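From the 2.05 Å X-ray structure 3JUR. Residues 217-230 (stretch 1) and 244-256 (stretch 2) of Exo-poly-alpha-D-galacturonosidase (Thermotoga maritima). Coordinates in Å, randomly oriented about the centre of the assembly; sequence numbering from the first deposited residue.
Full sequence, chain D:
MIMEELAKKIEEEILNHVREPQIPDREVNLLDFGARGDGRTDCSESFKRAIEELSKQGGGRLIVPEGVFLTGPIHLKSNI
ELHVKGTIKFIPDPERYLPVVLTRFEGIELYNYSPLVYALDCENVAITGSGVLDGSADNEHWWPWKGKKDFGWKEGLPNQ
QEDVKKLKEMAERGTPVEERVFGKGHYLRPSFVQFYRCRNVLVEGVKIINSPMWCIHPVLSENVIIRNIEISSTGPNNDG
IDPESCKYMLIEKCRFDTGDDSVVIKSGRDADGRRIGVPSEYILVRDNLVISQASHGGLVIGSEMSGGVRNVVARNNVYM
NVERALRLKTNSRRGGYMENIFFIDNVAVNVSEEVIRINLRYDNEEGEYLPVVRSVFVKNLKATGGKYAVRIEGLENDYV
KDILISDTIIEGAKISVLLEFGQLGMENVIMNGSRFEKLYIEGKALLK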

ATOM      1  N   HIS D 217     -11.400 -40.923  11.956  1.00 23.68           N
ATOM      2  CA  HIS D 217     -12.824 -40.603  11.958  1.00 23.38           C
ATOM      3  C   HIS D 217     -13.495 -40.874  13.309  1.00 23.38           C
ATOM      4  O   HIS D 217     -14.157 -41.900  13.477  1.00 23.64           O
ATOM      5  CB  HIS D 217     -13.519 -41.355  10.806  1.00 23.06           C
ATOM      6  CG  HIS D 217     -14.929 -40.919  10.542  1.00 22.17           C
ATOM      7  ND1 HIS D 217     -15.820 -41.690   9.826  1.00 21.66           N
ATOM      8  CD2 HIS D 217     -15.604 -39.802  10.902  1.00 21.84           C
ATOM      9  CE1 HIS D 217     -16.981 -41.066   9.755  1.00 21.90           C
ATOM     10  NE2 HIS D 217     -16.877 -39.917  10.402  1.00 21.71           N
ATOM     11  N   PRO D 218     -13.315 -39.956  14.287  1.00 23.47           N
ATOM     12  CA  PRO D 218     -14.074 -40.089  15.527  1.00 23.20           C
ATOM     13  C   PRO D 218     -15.503 -39.602  15.325  1.00 23.16           C
ATOM     14  O   PRO D 218     -15.721 -38.542  14.716  1.00 23.14           O
ATOM     15  CB  PRO D 218     -13.321 -39.188  16.517  1.00 23.14           C
ATOM     16  CG  PRO D 218     -12.564 -38.221  15.686  1.00 23.30           C
ATOM     17  CD  PRO D 218     -12.438 -38.764  14.291  1.00 23.65           C
ATOM     18  N   VAL D 219     -16.461 -40.376  15.825  1.00 22.71           N
ATOM     19  CA  VAL D 219     -17.879 -40.092  15.627  1.00 22.59           C
ATOM     20  C   VAL D 219     -18.586 -40.142  16.970  1.00 22.66           C
ATOM     21  O   VAL D 219     -18.417 -41.097  17.730  1.00 22.63           O
ATOM     22  CB  VAL D 219     -18.551 -41.115  14.663  1.00 22.72           C
ATOM     23  CG1 VAL D 219     -20.015 -40.754  14.409  1.00 22.40           C
ATOM     24  CG2 VAL D 219     -17.789 -41.217  13.344  1.00 22.43           C
ATOM     25  N   LEU D 220     -19.372 -39.106  17.252  1.00 22.96           N
ATOM     26  CA  LEU D 220     -20.197 -39.028  18.465  1.00 23.05           C
ATOM     27  C   LEU D 220     -19.368 -39.315  19.713  1.00 23.30           C
ATOM     28  O   LEU D 220     -19.835 -39.937  20.676  1.00 23.41           O
ATOM     29  CB  LEU D 220     -21.409 -39.957  18.354  1.00 23.01           C
ATOM     30  CG  LEU D 220     -22.472 -39.576  17.322  1.00 22.75           C
ATOM     31  CD1 LEU D 220     -23.365 -40.764  17.007  1.00 22.82           C
ATOM     32  CD2 LEU D 220     -23.298 -38.392  17.816  1.00 23.04           C
ATOM     33  N   SER D 221     -18.128 -38.839  19.671  1.00 23.48           N
ATOM     34  CA  SER D 221     -17.140 -39.118  20.696  1.00 23.51           C
ATOM     35  C   SER D 221     -16.799 -37.866  21.491  1.00 23.62           C
ATOM     36  O   SER D 221     -16.967 -36.736  21.012  1.00 23.52           O
ATOM     37  CB  SER D 221     -15.878 -39.711  20.066  1.00 23.25           C
ATOM     38  OG  SER D 221     -16.140 -41.018  19.579  1.00 24.31           O
ATOM     39  N   GLU D 222     -16.306 -38.082  22.704  1.00 23.47           N
ATOM     40  CA  GLU D 222     -15.993 -36.995  23.616  1.00 23.70           C
ATOM     41  C   GLU D 222     -14.639 -37.216  24.282  1.00 23.12           C
ATOM     42  O   GLU D 222     -14.285 -38.348  24.641  1.00 22.70           O
ATOM     43  CB  GLU D 222     -17.095 -36.880  24.668  1.00 23.71           C
ATOM     44  CG  GLU D 222     -17.118 -35.562  25.390  1.00 26.80           C
ATOM     45  CD  GLU D 222     -18.387 -35.366  26.193  1.00 29.84           C
ATOM     46  OE1 GLU D 222     -19.484 -35.614  25.641  1.00 32.11           O
ATOM     47  OE2 GLU D 222     -18.283 -34.960  27.371  1.00 30.85           O
ATOM     48  N   ASN D 223     -13.897 -36.122  24.452  1.00 22.59           N
ATOM     49  CA  ASN D 223     -12.531 -36.148  24.980  1.00 21.82           C
ATOM     50  C   ASN D 223     -11.579 -36.941  24.077  1.00 21.55           C
ATOM     51  O   ASN D 223     -11.149 -38.058  24.406  1.00 20.72           O
ATOM     52  CB  ASN D 223     -12.493 -36.637  26.436  1.00 21.67           C
ATOM     53  CG  ASN D 223     -11.092 -36.643  27.013  1.00 21.90           C
ATOM     54  OD1 ASN D 223     -10.195 -35.981  26.497  1.00 21.45           O
ATOM     55  ND2 ASN D 223     -10.895 -37.395  28.093  1.00 21.66           N
ATOM     56  N   VAL D 224     -11.253 -36.341  22.933  1.00 21.20           N
ATOM     57  CA  VAL D 224     -10.401 -36.978  21.941  1.00 21.15           C
ATOM     58  C   VAL D 224      -9.138 -36.128  21.718  1.00 21.66           C
ATOM     59  O   VAL D 224      -9.225 -34.913  21.503  1.00 21.72           O
ATOM     60  CB  VAL D 224     -11.169 -37.197  20.603  1.00 21.36           C
ATOM     61  CG1 VAL D 224     -10.312 -37.941  19.585  1.00 19.72           C
ATOM     62  CG2 VAL D 224     -12.495 -37.930  20.841  1.00 20.74           C
ATOM     63  N   ILE D 225      -7.974 -36.772  21.802  1.00 21.83           N
ATOM     64  CA  ILE D 225      -6.690 -36.123  21.537  1.00 22.19           C
ATOM     65  C   ILE D 225      -5.993 -36.819  20.358  1.00 22.68           C
ATOM     66  O   ILE D 225      -5.788 -38.034  20.368  1.00 22.23           O
ATOM     67  CB  ILE D 225      -5.756 -36.143  22.783  1.00 22.11           C
ATOM     68  CG1 ILE D 225      -6.371 -35.357  23.941  1.00 22.02           C
ATOM     69  CG2 ILE D 225      -4.374 -35.597  22.447  1.00 21.94           C
ATOM     70  CD1 ILE D 225      -5.740 -35.665  25.312  1.00 21.93           C
ATOM     71  N   ILE D 226      -5.653 -36.039  19.339  1.00 23.14           N
ATOM     72  CA  ILE D 226      -4.834 -36.533  18.238  1.00 23.75           C
ATOM     73  C   ILE D 226      -3.636 -35.608  18.140  1.00 24.53           C
ATOM     74  O   ILE D 226      -3.770 -34.399  17.916  1.00 24.52           O
ATOM     75  CB  ILE D 226      -5.614 -36.611  16.918  1.00 23.77           C
ATOM     76  CG1 ILE D 226      -6.830 -37.527  17.080  1.00 24.44           C
ATOM     77  CG2 ILE D 226      -4.724 -37.147  15.791  1.00 23.81           C
ATOM     78  CD1 ILE D 226      -7.972 -37.189  16.157  1.00 26.11           C
ATOM     79  N   ARG D 227      -2.455 -36.176  18.336  1.00 25.18           N
ATOM     80  CA  ARG D 227      -1.269 -35.370  18.536  1.00 25.86           C
ATOM     81  C   ARG D 227      -0.040 -36.072  17.979  1.00 25.90           C
ATOM     82  O   ARG D 227       0.082 -37.292  18.086  1.00 25.89           O
ATOM     83  CB  ARG D 227      -1.156 -35.027  20.036  1.00 26.32           C
ATOM     84  CG  ARG D 227       0.147 -35.340  20.718  1.00 27.98           C
ATOM     85  CD  ARG D 227      -0.072 -36.265  21.922  1.00 31.82           C
ATOM     86  NE  ARG D 227      -0.694 -35.611  23.074  1.00 33.52           N
ATOM     87  CZ  ARG D 227      -0.723 -36.113  24.312  1.00 33.14           C
ATOM     88  NH1 ARG D 227      -0.161 -37.288  24.593  1.00 33.49           N
ATOM     89  NH2 ARG D 227      -1.313 -35.434  25.278  1.00 32.29           N
ATOM     90  N   ASN D 228       0.843 -35.292  17.362  1.00 25.86           N
ATOM     91  CA  ASN D 228       2.109 -35.788  16.804  1.00 26.71           C
ATOM     92  C   ASN D 228       1.993 -36.997  15.864  1.00 26.02           C
ATOM     93  O   ASN D 228       2.853 -37.879  15.860  1.00 26.01           O
ATOM     94  CB  ASN D 228       3.149 -36.035  17.915  1.00 27.14           C
ATOM     95  CG  ASN D 228       3.522 -34.758  18.650  1.00 30.04           C
ATOM     96  OD1 ASN D 228       2.990 -34.475  19.729  1.00 34.18           O
ATOM     97  ND2 ASN D 228       4.414 -33.962  18.057  1.00 31.94           N
ATOM     98  N   ILE D 229       0.933 -37.017  15.062  1.00 25.78           N
ATOM     99  CA  ILE D 229       0.785 -38.029  14.020  1.00 25.87           C
ATOM    100  C   ILE D 229       1.114 -37.452  12.640  1.00 26.01           C
ATOM    101  O   ILE D 229       1.134 -36.233  12.452  1.00 25.64           O
ATOM    102  CB  ILE D 229      -0.635 -38.655  13.995  1.00 25.82           C
ATOM    103  CG1 ILE D 229      -1.679 -37.632  13.546  1.00 26.06           C
ATOM    104  CG2 ILE D 229      -0.991 -39.267  15.346  1.00 24.98           C
ATOM    105  CD1 ILE D 229      -2.791 -38.230  12.750  1.00 26.36           C
ATOM    106  N   GLU D 230       1.391 -38.335  11.686  1.00 26.39           N
ATOM    107  CA  GLU D 230       1.526 -37.923  10.305  1.00 26.57           C
ATOM    108  C   GLU D 230       0.536 -38.651   9.410  1.00 26.59           C
ATOM    109  O   GLU D 230       0.494 -39.882   9.399  1.00 26.36           O
ATOM    110  CB  GLU D 230       2.948 -38.132   9.786  1.00 26.86           C
ATOM    111  CG  GLU D 230       3.105 -37.608   8.353  1.00 28.12           C
ATOM    112  CD  GLU D 230       4.473 -37.836   7.743  1.00 30.27           C
ATOM    113  OE1 GLU D 230       5.393 -38.303   8.447  1.00 32.03           O
ATOM    114  OE2 GLU D 230       4.628 -37.523   6.545  1.00 30.89           O
ATOM    115  N   GLU D 244     -16.633 -35.874  13.730  1.00 24.61           N
ATOM    116  CA  GLU D 244     -18.048 -35.876  13.382  1.00 24.52           C
ATOM    117  C   GLU D 244     -18.953 -36.037  14.605  1.00 24.53           C
ATOM    118  O   GLU D 244     -18.963 -37.092  15.240  1.00 24.77           O
ATOM    119  CB  GLU D 244     -18.349 -36.942  12.314  1.00 24.55           C
ATOM    120  CG  GLU D 244     -19.773 -36.868  11.782  1.00 24.11           C
ATOM    121  CD  GLU D 244     -19.953 -37.462  10.395  1.00 26.38           C
ATOM    122  OE1 GLU D 244     -20.951 -37.077   9.748  1.00 27.77           O
ATOM    123  OE2 GLU D 244     -19.126 -38.301   9.945  1.00 26.31           O
ATOM    124  N   SER D 245     -19.718 -34.983  14.899  1.00 24.26           N
ATOM    125  CA  SER D 245     -20.539 -34.860  16.119  1.00 24.60           C
ATOM    126  C   SER D 245     -19.735 -35.113  17.402  1.00 24.67           C
ATOM    127  O   SER D 245     -20.230 -35.730  18.346  1.00 25.05           O
ATOM    128  CB  SER D 245     -21.792 -35.743  16.060  1.00 24.29           C
ATOM    129  OG  SER D 245     -22.726 -35.255  15.117  1.00 23.85           O
ATOM    130  N   CYS D 246     -18.494 -34.635  17.415  1.00 24.75           N
ATOM    131  CA  CYS D 246     -17.604 -34.782  18.565  1.00 25.01           C
ATOM    132  C   CYS D 246     -17.585 -33.534  19.435  1.00 24.89           C
ATOM    133  O   CYS D 246     -17.827 -32.426  18.952  1.00 25.34           O
ATOM    134  CB  CYS D 246     -16.187 -35.122  18.103  1.00 24.75           C
ATOM    135  SG  CYS D 246     -16.077 -36.771  17.407  1.00 25.85           S
ATOM    136  N   LYS D 247     -17.294 -33.728  20.715  1.00 24.70           N
ATOM    137  CA  LYS D 247     -17.259 -32.644  21.694  1.00 24.80           C
ATOM    138  C   LYS D 247     -15.968 -32.729  22.517  1.00 24.46           C
ATOM    139  O   LYS D 247     -15.623 -33.800  23.014  1.00 24.34           O
ATOM    140  CB  LYS D 247     -18.484 -32.726  22.618  1.00 24.72           C
ATOM    141  CG  LYS D 247     -18.685 -31.503  23.503  1.00 25.30           C
ATOM    142  CD  LYS D 247     -19.949 -31.605  24.354  1.00 26.03           C
ATOM    143  CE  LYS D 247     -20.084 -30.396  25.275  1.00 27.39           C
ATOM    144  NZ  LYS D 247     -21.371 -30.363  26.034  1.00 28.61           N
ATOM    145  N   TYR D 248     -15.281 -31.597  22.666  1.00 23.99           N
ATOM    146  CA  TYR D 248     -14.004 -31.508  23.394  1.00 24.23           C
ATOM    147  C   TYR D 248     -12.929 -32.359  22.740  1.00 24.02           C
ATOM    148  O   TYR D 248     -12.696 -33.515  23.123  1.00 24.13           O
ATOM    149  CB  TYR D 248     -14.146 -31.873  24.880  1.00 24.20           C
ATOM    150  CG  TYR D 248     -15.119 -31.016  25.644  1.00 25.18           C
ATOM    151  CD1 TYR D 248     -14.941 -29.640  25.736  1.00 26.11           C
ATOM    152  CD2 TYR D 248     -16.205 -31.588  26.310  1.00 26.05           C
ATOM    153  CE1 TYR D 248     -15.836 -28.843  26.450  1.00 27.13           C
ATOM    154  CE2 TYR D 248     -17.103 -30.803  27.030  1.00 27.35           C
ATOM    155  CZ  TYR D 248     -16.913 -29.430  27.089  1.00 27.82           C
ATOM    156  OH  TYR D 248     -17.794 -28.640  27.790  1.00 28.73           O
ATOM    157  N   MET D 249     -12.289 -31.776  21.738  1.00 23.92           N
ATOM    158  CA  MET D 249     -11.258 -32.454  20.984  1.00 23.88           C
ATOM    159  C   MET D 249     -10.078 -31.526  20.765  1.00 23.51           C
ATOM    160  O   MET D 249     -10.253 -30.318  20.536  1.00 23.77           O
ATOM    161  CB  MET D 249     -11.818 -32.940  19.646  1.00 24.07           C
ATOM    162  CG  MET D 249     -10.831 -33.694  18.773  1.00 26.05           C
ATOM    163  SD  MET D 249     -11.690 -34.580  17.460  1.00 29.13           S
ATOM    164  CE  MET D 249     -10.327 -35.050  16.424  1.00 31.20           C
ATOM    165  N   LEU D 250      -8.882 -32.104  20.844  1.00 22.98           N
ATOM    166  CA  LEU D 250      -7.642 -31.402  20.549  1.00 22.62           C
ATOM    167  C   LEU D 250      -6.896 -32.107  19.430  1.00 22.59           C
ATOM    168  O   LEU D 250      -6.717 -33.325  19.458  1.00 23.29           O
ATOM    169  CB  LEU D 250      -6.762 -31.309  21.805  1.00 22.48           C
ATOM    170  CG  LEU D 250      -5.325 -30.805  21.652  1.00 21.64           C
ATOM    171  CD1 LEU D 250      -5.284 -29.344  21.157  1.00 20.85           C
ATOM    172  CD2 LEU D 250      -4.569 -30.967  22.970  1.00 21.41           C
ATOM    173  N   ILE D 251      -6.495 -31.334  18.432  1.00 22.34           N
ATOM    174  CA  ILE D 251      -5.646 -31.815  17.341  1.00 22.23           C
ATOM    175  C   ILE D 251      -4.452 -30.871  17.314  1.00 22.15           C
ATOM    176  O   ILE D 251      -4.606 -29.681  17.027  1.00 21.35           O
ATOM    177  CB  ILE D 251      -6.360 -31.767  15.961  1.00 22.09           C
ATOM    178  CG1 ILE D 251      -7.650 -32.599  15.973  1.00 22.38           C
ATOM    179  CG2 ILE D 251      -5.406 -32.232  14.855  1.00 21.89           C
ATOM    180  CD1 ILE D 251      -8.619 -32.305  14.808  1.00 22.21           C
ATOM    181  N   GLU D 252      -3.272 -31.400  17.630  1.00 22.19           N
ATOM    182  CA  GLU D 252      -2.085 -30.560  17.763  1.00 22.44           C
ATOM    183  C   GLU D 252      -0.819 -31.257  17.289  1.00 22.87           C
ATOM    184  O   GLU D 252      -0.715 -32.487  17.351  1.00 22.45           O
ATOM    185  CB  GLU D 252      -1.934 -30.055  19.211  1.00 22.47           C
ATOM    186  CG  GLU D 252      -1.575 -31.121  20.254  1.00 22.72           C
ATOM    187  CD  GLU D 252      -1.220 -30.524  21.617  1.00 24.94           C
ATOM    188  OE1 GLU D 252      -1.358 -29.288  21.799  1.00 25.29           O
ATOM    189  OE2 GLU D 252      -0.789 -31.292  22.510  1.00 24.99           O
ATOM    190  N   LYS D 253       0.129 -30.463  16.796  1.00 23.54           N
ATOM    191  CA  LYS D 253       1.466 -30.945  16.421  1.00 24.53           C
ATOM    192  C   LYS D 253       1.466 -32.052  15.361  1.00 24.50           C
ATOM    193  O   LYS D 253       2.413 -32.834  15.277  1.00 25.13           O
ATOM    194  CB  LYS D 253       2.242 -31.383  17.679  1.00 25.27           C
ATOM    195  CG  LYS D 253       2.859 -30.237  18.478  1.00 27.56           C
ATOM    196  CD  LYS D 253       4.275 -29.938  17.980  1.00 31.80           C
ATOM    197  CE  LYS D 253       4.586 -28.436  17.994  1.00 34.35           C
ATOM    198  NZ  LYS D 253       4.941 -27.944  19.358  1.00 34.60           N
ATOM    199  N   CYS D 254       0.410 -32.116  14.551  1.00 24.31           N
ATOM    200  CA  CYS D 254       0.305 -33.124  13.490  1.00 24.44           C
ATOM    201  C   CYS D 254       0.829 -32.620  12.137  1.00 24.91           C
ATOM    202  O   CYS D 254       0.861 -31.410  11.880  1.00 24.98           O
ATOM    203  CB  CYS D 254      -1.145 -33.610  13.341  1.00 24.08           C
ATOM    204  SG  CYS D 254      -1.872 -34.344  14.841  1.00 23.36           S
ATOM    205  N   ARG D 255       1.229 -33.567  11.288  1.00 25.16           N
ATOM    206  CA  ARG D 255       1.663 -33.302   9.914  1.00 25.62           C
ATOM    207  C   ARG D 255       0.692 -33.957   8.926  1.00 25.30           C
ATOM    208  O   ARG D 255       0.335 -35.128   9.095  1.00 25.05           O
ATOM    209  CB  ARG D 255       3.085 -33.834   9.686  1.00 26.08           C
ATOM    210  CG  ARG D 255       3.482 -33.942   8.212  1.00 28.62           C
ATOM    211  CD  ARG D 255       4.295 -32.751   7.725  1.00 33.37           C
ATOM    212  NE  ARG D 255       5.711 -33.108   7.674  1.00 36.87           N
ATOM    213  CZ  ARG D 255       6.418 -33.283   6.561  1.00 38.75           C
ATOM    214  NH1 ARG D 255       5.868 -33.103   5.364  1.00 39.10           N
ATOM    215  NH2 ARG D 255       7.699 -33.625   6.650  1.00 40.22           N
ATOM    216  N   PHE D 256       0.284 -33.203   7.898  1.00 24.84           N
ATOM    217  CA  PHE D 256      -0.718 -33.650   6.920  1.00 24.42           C
ATOM    218  C   PHE D 256      -0.278 -33.483   5.470  1.00 24.73           C
ATOM    219  O   PHE D 256       0.188 -32.412   5.064  1.00 24.35           O
ATOM    220  CB  PHE D 256      -2.022 -32.854   7.052  1.00 24.20           C
ATOM    221  CG  PHE D 256      -2.674 -32.937   8.402  1.00 23.76           C
ATOM    222  CD1 PHE D 256      -3.653 -33.894   8.656  1.00 23.39           C
ATOM    223  CD2 PHE D 256      -2.346 -32.027   9.400  1.00 23.33           C
ATOM    224  CE1 PHE D 256      -4.271 -33.960   9.900  1.00 23.82           C
ATOM    225  CE2 PHE D 256      -2.962 -32.070  10.640  1.00 23.38           C
ATOM    226  CZ  PHE D 256      -3.919 -33.050  10.900  1.00 24.58           C
TER
HETATM  227  O   HOH W   1      -2.056 -33.195  24.277  1.00 28.37           O

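The two stretches lie side by side as successive turns of a parallel stack, burying 1152 Å² between them. Strands 224-227 and 249-252 run within 2° of parallel, their axes 4.8 Å apart. Both stretches turn a corner just beforehand, at Asn 223 and Tyr 248, and the register is the same on both sides of the bend, Glu 222 beside Lys 247 before it and Val 224 beside Met 249 after it.

Most of the bonding is carried by the backbone. In the central strands donors and acceptors alternate as expected of parallel pairing: Leu 250 N donates to Val 224 O (2.9 Å), Ile 226 N to Leu 250 O (2.9 Å), and Glu 252 N to Ile 226 O (3.1 Å). Asn 228 N then takes up Glu 252 O at 3.2 Å. At the corner, the bonds from Asn 223 N to Lys 247 O and from Val 224 N to Tyr 248 O, each 3.2 Å, keep the two bends together, and Lys 247 N is satisfied by Ser 221 O at 3.0 Å. Earlier, Glu 244 N donates to Pro 218 O (3.0 Å) while its own carbonyl O accepts from Leu 220 N (2.9 Å). Past the central strands, Arg 255 N reaches Ile 229 O at 2.9 Å, restoring the pairing after the intervening loop. Several carbonyls also receive CA-H contacts, such as Arg 227 CA to Glu 252 O at 3.2 Å.

Ser 221 N has a softer partner, a weak hydrogen bond to Cys 246 SG at 3.7 Å. The hydroxyl of Ser 221 turns back on its own stretch, with OG donating to Val 219 O at 2.9 Å.

One direct hydrogen bond between two side chains crosses the interface. His 217 NE2 donates to Glu 244 OE2 at 2.8 Å, the carboxylate oxygen lying at the ring edge, near its plane, where the N-H points. His 217 ND1 and Glu 244 OE1 are satisfied elsewhere in the structure, so this buried polar pair leaves none of its side-chain nitrogens or oxygens unpaired.

Arg 227 and Glu 252 share a face of the sheet, but their charges do not meet as a salt bridge: Arg 227 NE is 4.4 Å from Glu 252 OE2. Water 1 closes the gap, accepting from Arg 227 NH2 (2.6 Å) and donating to Glu 252 OE2 (2.9 Å).

The face bearing Val 224, Ile 226, Met 249 and Ile 251 is apolar. The extended Met 249 side chain brings CE to 3.2 Å from Ile 226 CD1, a tight contact, and to 4.0 Å from Pro 218 CG. Farther along, Cys 254 SG packs 3.5 Å from Ile 229 CG1.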